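Local coordinates for protein superoxide dismutase [Cu-Zn] (Bacteroidetes bacterium GWA2_30_7, PDB 7B4O) that probably catalyses the dismutation of superoxide to oxygen and hydrogen peroxide, as a copper-zinc superoxide dismutase that here carries zinc in both metal positions of its active site, at residues A[45-50]-A[127-132]; A[51-56]-A[67-72]; A[122-127]-A[141-146]. All coordinates share one frame; numbering follows the deposited sequence.

Contact 1: residues A[45-50]-A[127-132]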
loop_
_atom_site.group_PDB
_atom_site.type_symbol
_atom_site.label_atom_id
_atom_site.label_comp_id
_atom_site.label_asym_id
_atom_site.label_seq_id
_atom_site.Cartn_x
_atom_site.Cartn_y
_atom_site.Cartn_z
ATOM N N PRO A 45 7.115 -1.752 24.675
ATOM C CA PRO A 45 6.919 -3.132 25.107
ATOM C C PRO A 45 5.462 -3.383 25.515
ATOM O O PRO A 45 4.847 -2.504 26.102
ATOM C CB PRO A 45 7.875 -3.275 26.297
ATOM C CG PRO A 45 8.959 -2.288 25.979
ATOM C CD PRO A 45 8.226 -1.106 25.381
ATOM N N GLY A 46 4.960 -4.568 25.184
ATOM C CA GLY A 46 3.609 -5.028 25.550
ATOM C C GLY A 46 2.713 -5.208 24.337
ATOM O O GLY A 46 3.227 -5.305 23.194
ATOM N N LYS A 47 1.409 -5.261 24.574
ATOM C CA LYS A 47 0.428 -5.683 23.548
ATOM C C LYS A 47 -0.105 -4.462 22.801
ATOM O O LYS A 47 -0.471 -3.465 23.440
ATOM C CB LYS A 47 -0.705 -6.473 24.206
ATOM C CG LYS A 47 -0.314 -7.863 24.687
ATOM C CD LYS A 47 -1.506 -8.620 25.253
ATOM C CE LYS A 47 -1.377 -10.126 25.227
ATOM N NZ LYS A 47 -2.609 -10.747 25.760
ATOM N N HIS A 48 -0.204 -4.585 21.488
ATOM C CA HIS A 48 -0.676 -3.521 20.575
ATOM C C HIS A 48 -1.758 -4.070 19.656
ATOM O O HIS A 48 -1.506 -5.082 18.987
ATOM C CB HIS A 48 0.497 -2.982 19.755
ATOM C CG HIS A 48 1.520 -2.295 20.582
ATOM N ND1 HIS A 48 1.488 -0.947 20.774
ATOM C CD2 HIS A 48 2.579 -2.761 21.264
ATOM C CE1 HIS A 48 2.504 -0.585 21.538
ATOM N NE2 HIS A 48 3.201 -1.681 21.845
ATOM N N GLY A 49 -2.907 -3.396 19.617
ATOM C CA GLY A 49 -3.935 -3.678 18.609
ATOM C C GLY A 49 -3.339 -3.750 17.221
ATOM O O GLY A 49 -2.510 -2.905 16.852
ATOM N N PHE A 50 -3.789 -4.735 16.455
ATOM C CA PHE A 50 -3.193 -5.123 15.156
ATOM C C PHE A 50 -4.357 -5.407 14.212
ATOM O O PHE A 50 -4.983 -6.475 14.343
ATOM C CB PHE A 50 -2.280 -6.333 15.385
ATOM C CG PHE A 50 -1.494 -6.797 14.193
ATOM C CD1 PHE A 50 -0.372 -6.110 13.756
ATOM C CD2 PHE A 50 -1.846 -7.969 13.542
ATOM C CE1 PHE A 50 0.358 -6.569 12.662
ATOM C CE2 PHE A 50 -1.116 -8.438 12.463
ATOM C CZ PHE A 50 -0.018 -7.734 12.024
ATOM N N LYS A 127 -1.539 2.048 19.727
ATOM C CA LYS A 127 -0.709 2.387 20.903
ATOM C C LYS A 127 -0.976 1.387 22.028
ATOM O O LYS A 127 -0.023 0.973 22.690
ATOM C CB LYS A 127 -1.001 3.817 21.352
ATOM C CG LYS A 127 -0.191 4.267 22.558
ATOM C CD LYS A 127 -0.472 5.673 23.001
ATOM C CE LYS A 127 0.155 5.987 24.348
ATOM N NZ LYS A 127 1.495 5.371 24.507
ATOM N N ASN A 128 -2.242 1.023 22.236
ATOM C CA ASN A 128 -2.650 0.175 23.376
ATOM C C ASN A 128 -3.187 -1.170 22.876
ATOM O O ASN A 128 -3.329 -1.389 21.664
ATOM C CB ASN A 128 -3.674 0.901 24.242
ATOM C CG ASN A 128 -3.117 2.206 24.770
ATOM O OD1 ASN A 128 -1.939 2.291 25.157
ATOM N ND2 ASN A 128 -3.934 3.242 24.734
ATOM N N GLU A 129 -3.436 -2.048 23.827
ATOM C CA GLU A 129 -3.951 -3.406 23.606
ATOM C C GLU A 129 -5.399 -3.308 23.110
ATOM O O GLU A 129 -6.183 -2.469 23.599
ATOM C CB GLU A 129 -3.831 -4.168 24.920
ATOM C CG GLU A 129 -4.364 -5.586 24.879
ATOM C CD GLU A 129 -4.126 -6.339 26.179
ATOM O OE1 GLU A 129 -3.372 -5.834 27.046
ATOM O OE2 GLU A 129 -4.707 -7.422 26.337
ATOM N N ASP A 130 -5.740 -4.147 22.141
ATOM C CA ASP A 130 -7.138 -4.405 21.740
ATOM C C ASP A 130 -7.740 -5.318 22.806
ATOM O O ASP A 130 -7.219 -6.435 22.967
ATOM C CB ASP A 130 -7.154 -5.025 20.346
ATOM C CG ASP A 130 -8.519 -5.405 19.790
ATOM O OD1 ASP A 130 -9.507 -5.429 20.557
ATOM O OD2 ASP A 130 -8.578 -5.694 18.594
ATOM N N ASP A 131 -8.789 -4.867 23.503
ATOM C CA ASP A 131 -9.379 -5.667 24.613
ATOM C C ASP A 131 -10.280 -6.778 24.053
ATOM O O ASP A 131 -10.767 -7.570 24.865
ATOM C CB ASP A 131 -10.093 -4.784 25.640
ATOM C CG ASP A 131 -11.354 -4.101 25.156
ATOM O OD1 ASP A 131 -11.942 -4.564 24.158
ATOM O OD2 ASP A 131 -11.752 -3.114 25.803
ATOM N N LEU A 132 -10.475 -6.826 22.728
ATOM C CA LEU A 132 -11.188 -7.914 21.996
ATOM C C LEU A 132 -12.693 -7.920 22.312
ATOM O O LEU A 132 -13.373 -8.860 21.860
ATOM C CB LEU A 132 -10.558 -9.269 22.349
ATOM C CG LEU A 132 -9.038 -9.360 22.233
ATOM C CD1 LEU A 132 -8.536 -10.733 22.645
ATOM C CD2 LEU A 132 -8.582 -9.022 20.832
HETATM O O HOH W 1 0.620 -1.273 24.688
#
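His48 and Glu129 approach to 4.5 Å between their CA atoms where the loop 127-132 runs past strand 46-50, and Gly49 and Asp130 keep the same spacing. One direct backbone bond ties the segments: Gly49 N donates to Asn128 O over 2.9 Å, nearly straight at 176°. Lys47 O faces Glu129 N at too poor an angle for a bond; instead a water donates to Lys47 O, 2.7 Å away, and to Lys127 O. The extended chains of Lys47 and Glu129 lie side by side, with Lys47 CD 3.6 Å from Glu129 OE2. Their salt bridge is long, 4.0 Å from NZ to OE2, so the pairing probably owes as much to the alongside packing, CB against CG and CD against the carboxylate. His48 CB leads away from the loop, but the ring comes back beside Lys127 O; ND1 makes no hydrogen bond there and bonds His126 O, while NE2 bonds Ser44 O. Asp130 OD1 accepts from Leu132 N, above the carboxylate plane, at 2.8 Å, an Asx turn that helps to hold the carboxylate. His77 NE2 also bonds OD1 and His51 NE2 bonds OD2, the second-shell aspartate link between the metal sites known from copper-zinc superoxide dismutases.

Contact 2: residues A[51-56]-A[67-72]. With ZN (zinc ion), chain E; ZN (zinc ion), chain F.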
loop_
_atom_site.group_PDB
_atom_site.type_symbol
_atom_site.label_atom_id
_atom_site.label_comp_id
_atom_site.label_asym_id
_atom_site.label_seq_id
_atom_site.Cartn_x
_atom_site.Cartn_y
_atom_site.Cartn_z
ATOM N N HIS A 51 -4.689 -4.466 13.336
ATOM C CA HIS A 51 -5.969 -4.503 12.591
ATOM C C HIS A 51 -5.800 -4.188 11.118
ATOM O O HIS A 51 -4.932 -3.376 10.750
ATOM C CB HIS A 51 -6.951 -3.477 13.145
ATOM C CG HIS A 51 -7.230 -3.599 14.595
ATOM N ND1 HIS A 51 -7.435 -2.478 15.365
ATOM C CD2 HIS A 51 -7.326 -4.673 15.409
ATOM C CE1 HIS A 51 -7.689 -2.855 16.606
ATOM N NE2 HIS A 51 -7.606 -4.207 16.660
ATOM N N ILE A 52 -6.690 -4.765 10.313
ATOM C CA ILE A 52 -6.904 -4.303 8.924
ATOM C C ILE A 52 -7.996 -3.251 8.982
ATOM O O ILE A 52 -9.124 -3.561 9.496
ATOM C CB ILE A 52 -7.271 -5.446 7.968
ATOM C CG1 ILE A 52 -6.282 -6.607 8.068
ATOM C CG2 ILE A 52 -7.393 -4.917 6.556
ATOM C CD1 ILE A 52 -6.606 -7.767 7.167
ATOM N N HIS A 53 -7.700 -2.044 8.522
ATOM C CA HIS A 53 -8.679 -0.943 8.443
ATOM C C HIS A 53 -9.173 -0.811 7.001
ATOM O O HIS A 53 -8.560 -1.384 6.084
ATOM C CB HIS A 53 -8.098 0.335 9.041
ATOM C CG HIS A 53 -8.085 0.365 10.538
ATOM N ND1 HIS A 53 -8.645 1.398 11.244
ATOM C CD2 HIS A 53 -7.582 -0.479 11.460
ATOM C CE1 HIS A 53 -8.493 1.189 12.544
ATOM N NE2 HIS A 53 -7.805 0.071 12.711
ATOM N N GLU A 54 -10.282 -0.105 6.816
ATOM C CA GLU A 54 -11.107 -0.219 5.590
ATOM C C GLU A 54 -10.488 0.572 4.426
ATOM O O GLU A 54 -10.774 0.221 3.286
ATOM C CB GLU A 54 -12.536 0.226 5.896
ATOM C CG GLU A 54 -12.634 1.677 6.320
ATOM C CD GLU A 54 -14.023 2.102 6.752
ATOM O OE1 GLU A 54 -14.975 1.544 6.184
ATOM O OE2 GLU A 54 -14.157 3.029 7.588
ATOM N N CYS A 55 -9.731 1.638 4.679
ATOM C CA CYS A 55 -9.132 2.449 3.592
ATOM C C CYS A 55 -7.615 2.248 3.547
ATOM O O CYS A 55 -6.963 2.388 4.599
ATOM C CB CYS A 55 -9.414 3.933 3.738
ATOM S SG CYS A 55 -11.183 4.285 3.705
ATOM N N GLY A 56 -7.083 1.966 2.370
ATOM C CA GLY A 56 -5.631 1.927 2.142
ATOM C C GLY A 56 -5.095 3.331 1.941
ATOM O O GLY A 56 -4.516 3.620 0.875
ATOM N N GLY A 67 -9.537 5.071 8.130
ATOM C CA GLY A 67 -10.943 4.802 8.480
ATOM C C GLY A 67 -11.065 3.758 9.574
ATOM O O GLY A 67 -10.122 3.580 10.352
ATOM N N GLY A 68 -12.230 3.121 9.668
ATOM C CA GLY A 68 -12.541 2.148 10.723
ATOM C C GLY A 68 -12.083 0.754 10.359
ATOM O O GLY A 68 -11.332 0.601 9.374
ATOM N N HIS A 69 -12.494 -0.241 11.133
ATOM C CA HIS A 69 -12.087 -1.646 10.907
ATOM C C HIS A 69 -12.649 -2.132 9.572
ATOM O O HIS A 69 -13.790 -1.771 9.220
ATOM C CB HIS A 69 -12.476 -2.540 12.084
ATOM C CG HIS A 69 -11.663 -2.225 13.282
ATOM N ND1 HIS A 69 -11.654 -3.010 14.413
ATOM C CD2 HIS A 69 -10.749 -1.233 13.480
ATOM C CE1 HIS A 69 -10.786 -2.506 15.271
ATOM N NE2 HIS A 69 -10.226 -1.405 14.728
ATOM N N PHE A 70 -11.869 -2.923 8.853
ATOM C CA PHE A 70 -12.365 -3.570 7.624
ATOM C C PHE A 70 -13.449 -4.576 8.044
ATOM O O PHE A 70 -13.161 -5.573 8.752
ATOM C CB PHE A 70 -11.224 -4.207 6.849
ATOM C CG PHE A 70 -11.655 -4.874 5.574
ATOM C CD1 PHE A 70 -12.459 -4.197 4.672
ATOM C CD2 PHE A 70 -11.252 -6.161 5.272
ATOM C CE1 PHE A 70 -12.840 -4.792 3.478
ATOM C CE2 PHE A 70 -11.655 -6.764 4.085
ATOM C CZ PHE A 70 -12.444 -6.077 3.198
ATOM N N ASN A 71 -14.686 -4.293 7.638
ATOM C CA ASN A 71 -15.876 -4.978 8.188
ATOM C C ASN A 71 -16.912 -5.162 7.086
ATOM O O ASN A 71 -18.054 -4.729 7.222
ATOM C CB ASN A 71 -16.428 -4.198 9.379
ATOM C CG ASN A 71 -17.554 -4.925 10.082
ATOM O OD1 ASN A 71 -17.661 -6.153 10.004
ATOM N ND2 ASN A 71 -18.360 -4.161 10.790
ATOM N N PRO A 72 -16.566 -5.864 5.991
ATOM C CA PRO A 72 -17.506 -6.028 4.883
ATOM C C PRO A 72 -18.738 -6.863 5.270
ATOM O O PRO A 72 -19.754 -6.727 4.604
ATOM C CB PRO A 72 -16.659 -6.708 3.808
ATOM C CG PRO A 72 -15.614 -7.464 4.588
ATOM C CD PRO A 72 -15.281 -6.545 5.752
HETATM ZN ZN ZN E . -7.712 -0.522 14.646
HETATM ZN ZN ZN F . -12.700 -4.761 14.772
#
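His51, His53 and His69 cluster beside the chain E zinc, and His69 also binds a second zinc. The zinc of chain E is held by His51 ND1 at 2.1 Å and His53 NE2 at 2.0 Å, with His126 completing the close ligands; His51 NE2, on the far side of its ring, is bonded to Asp130 OD2. His69 NE2 points to the same ion from 2.7 Å, a long approach, while its ND1 binds the zinc of chain F at 2.1 Å beside His77, His86 and Asp89. The rings pack closely around the shared ion. The His69 edge, led by CD2, comes over a face of His53 in an offset edge-to-face pair with planes at 69°; CE1 lies over a face of His51, those two rings meeting obliquely.

Hydrogen bonds set the backbone frame. Phe70 N donates to Ile52 O over 2.9 Å, flanking the single bridge of His53 with His69. Gly67 O lies in the ring plane of His53 and takes the ND1-H at 2.8 Å, nearly straight at 170°, helping to fix the rotation that turns NE2 to the metal. Glu54 N donates to Gly68 O, and Glu54 OE2 accepts Gly68 N in return at 2.8 Å, on its anti side and somewhat out of the carboxylate plane; CG set between backbone N and carbonyl carbon (chi1 62°) brings the carboxylate there. An alanine in place of Glu54 would probably leave Gly68 N without its carboxylate acceptor and the loop leading to His69 less firmly anchored.

Between the segments the apolar contact is Ile52 CG2 against Phe70 CB, 3.9 Å apart, their side chains pointing the same way. With one histidine reaching toward both ions, the geometry is that of the bridged dinuclear site of copper-zinc superoxide dismutases, its bridge here stretched.

Contact 3: residues A[122-127]-A[141-146]. With ZN (zinc ion), chain E.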
loop_
_atom_site.group_PDB
_atom_site.type_symbol
_atom_site.label_atom_id
_atom_site.label_comp_id
_atom_site.label_asym_id
_atom_site.label_seq_id
_atom_site.Cartn_x
_atom_site.Cartn_y
_atom_site.Cartn_z
ATOM N N SER A 122 -5.685 -1.228 4.612
ATOM C CA SER A 122 -4.542 -0.800 5.438
ATOM C C SER A 122 -4.339 -1.746 6.616
ATOM O O SER A 122 -5.294 -2.309 7.132
ATOM C CB SER A 122 -4.720 0.604 5.921
ATOM O OG SER A 122 -5.982 0.766 6.550
ATOM N N MET A 123 -3.096 -1.839 7.065
ATOM C CA MET A 123 -2.764 -2.334 8.412
ATOM C C MET A 123 -2.591 -1.113 9.302
ATOM O O MET A 123 -1.916 -0.144 8.884
ATOM C CB MET A 123 -1.492 -3.184 8.416
ATOM C CG MET A 123 -1.653 -4.565 7.781
ATOM S SD MET A 123 -2.871 -5.577 8.654
ATOM C CE MET A 123 -2.280 -5.466 10.338
ATOM N N ILE A 124 -3.192 -1.157 10.478
ATOM C CA ILE A 124 -2.996 -0.150 11.548
ATOM C C ILE A 124 -2.489 -0.892 12.774
ATOM O O ILE A 124 -3.072 -1.895 13.165
ATOM C CB ILE A 124 -4.287 0.631 11.843
ATOM C CG1 ILE A 124 -4.701 1.522 10.674
ATOM C CG2 ILE A 124 -4.130 1.442 13.119
ATOM C CD1 ILE A 124 -3.746 2.702 10.416
ATOM N N VAL A 125 -1.404 -0.379 13.356
ATOM C CA VAL A 125 -0.929 -0.830 14.683
ATOM C C VAL A 125 -1.306 0.265 15.673
ATOM O O VAL A 125 -1.142 1.446 15.363
ATOM C CB VAL A 125 0.573 -1.156 14.681
ATOM C CG1 VAL A 125 1.025 -1.656 16.042
ATOM C CG2 VAL A 125 0.909 -2.152 13.584
ATOM N N HIS A 126 -1.834 -0.137 16.816
ATOM C CA HIS A 126 -2.354 0.790 17.844
ATOM C C HIS A 126 -1.374 0.949 19.005
ATOM O O HIS A 126 -0.518 0.093 19.233
ATOM C CB HIS A 126 -3.724 0.319 18.326
ATOM C CG HIS A 126 -4.814 0.511 17.325
ATOM N ND1 HIS A 126 -5.489 1.700 17.208
ATOM C CD2 HIS A 126 -5.365 -0.337 16.412
ATOM C CE1 HIS A 126 -6.406 1.585 16.250
ATOM N NE2 HIS A 126 -6.362 0.342 15.751
ATOM N N LYS A 127 -1.539 2.048 19.727
ATOM C CA LYS A 127 -0.709 2.387 20.903
ATOM C C LYS A 127 -0.976 1.387 22.028
ATOM O O LYS A 127 -0.023 0.973 22.690
ATOM C CB LYS A 127 -1.001 3.817 21.352
ATOM C CG LYS A 127 -0.191 4.267 22.558
ATOM C CD LYS A 127 -0.472 5.673 23.001
ATOM C CE LYS A 127 0.155 5.987 24.348
ATOM N NZ LYS A 127 1.495 5.371 24.507
ATOM N N GLY A 141 -6.889 2.631 21.261
ATOM C CA GLY A 141 -6.321 3.984 21.314
ATOM C C GLY A 141 -5.667 4.389 20.003
ATOM O O GLY A 141 -6.115 3.945 18.926
ATOM N N ALA A 142 -4.631 5.218 20.102
ATOM C CA ALA A 142 -4.064 5.952 18.953
ATOM C C ALA A 142 -3.444 4.979 17.944
ATOM O O ALA A 142 -3.138 3.803 18.283
ATOM C CB ALA A 142 -3.057 6.957 19.435
ATOM N N ARG A 143 -3.255 5.478 16.731
ATOM C CA ARG A 143 -2.653 4.716 15.616
ATOM C C ARG A 143 -1.174 5.084 15.559
ATOM O O ARG A 143 -0.876 6.284 15.392
ATOM C CB ARG A 143 -3.389 5.070 14.331
ATOM C CG ARG A 143 -4.884 4.845 14.432
ATOM C CD ARG A 143 -5.673 5.303 13.219
ATOM N NE ARG A 143 -7.083 5.060 13.501
ATOM C CZ ARG A 143 -8.024 4.860 12.593
ATOM N NH1 ARG A 143 -7.756 4.894 11.301
ATOM N NH2 ARG A 143 -9.259 4.631 13.000
ATOM N N VAL A 144 -0.300 4.102 15.729
ATOM C CA VAL A 144 1.165 4.354 15.797
ATOM C C VAL A 144 1.812 4.046 14.457
ATOM O O VAL A 144 2.957 4.476 14.241
ATOM C CB VAL A 144 1.839 3.583 16.950
ATOM C CG1 VAL A 144 1.218 3.953 18.281
ATOM C CG2 VAL A 144 1.862 2.085 16.768
ATOM N N ALA A 145 1.148 3.296 13.580
ATOM C CA ALA A 145 1.741 2.930 12.277
ATOM C C ALA A 145 0.644 2.556 11.294
ATOM O O ALA A 145 -0.437 2.124 11.734
ATOM C CB ALA A 145 2.751 1.830 12.436
ATOM N N CYS A 146 0.910 2.745 10.013
ATOM C CA CYS A 146 -0.067 2.535 8.925
ATOM C C CYS A 146 0.701 1.965 7.737
ATOM O O CYS A 146 1.818 2.441 7.435
ATOM C CB CYS A 146 -0.763 3.840 8.552
ATOM S SG CYS A 146 -2.128 3.681 7.374
HETATM ZN ZN ZN E . -7.712 -0.522 14.646
#
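Val125 O is gripped by two successive amides, Val144 N at 2.8 Å and Ala145 N at 3.4 Å, the second bond weak. Two residues facing one make a classic beta bulge, set between strands 122-126 and 143-146, which run antiparallel at 153° in the Greek-key barrel of this family. Val125 N returns a bond to Ala145 O, and past the bulge Lys127 N donates to Ala142 O over 2.8 Å.

The one-residue shift pairs His126 with Arg143. His126 ND1 donates to Gly141 O at 2.9 Å from well above the carbonyl plane, with Gly141 O near the ring edge, a little out of its plane; a weak second bond goes to Ala142 O. Thus held, the ring presents NE2 to the zinc of chain E at 1.9 Å. Ile124 CG2 lies over the rim of one face, 3.6 Å above the ring plane, and also meets Arg143 CG at 3.7 Å. Beyond CG the extended Arg143 brings NH1 to Gly63 O and Gly67 O, a placement consistent with the active-site arginine of relatives. On the same sheet face, Ile124 CD1 packs at 3.6 Å against SG of Cys146, itself disulfide-bonded to Cys58.

Contacts 2 and 3 are largely buried, whereas contact 1 keeps an exposed margin where a loop leaves the barrel. Contacts 1 and 2 use successive parts of strand 46-53, and contact 3 supplies its sheet neighbour, strand 122-126: Gly49 O meets His126 N at 2.9 Å and His53 N meets Ser122 O at 2.8 Å. Chemistry changes with place. Contact 1 pairs a water-bridged backbone and a long salt bridge with a second-shell carboxylate, contact 2 adds backbone and carboxylate hydrogen bonds to its metal histidines, and contact 3 joins sheet bonding and apolar packing to a further metal ligand. Contacts 2 and 3 share the chain E zinc; contact 1 joins through Asp130 OD2, 2.6 Å from His51 NE2.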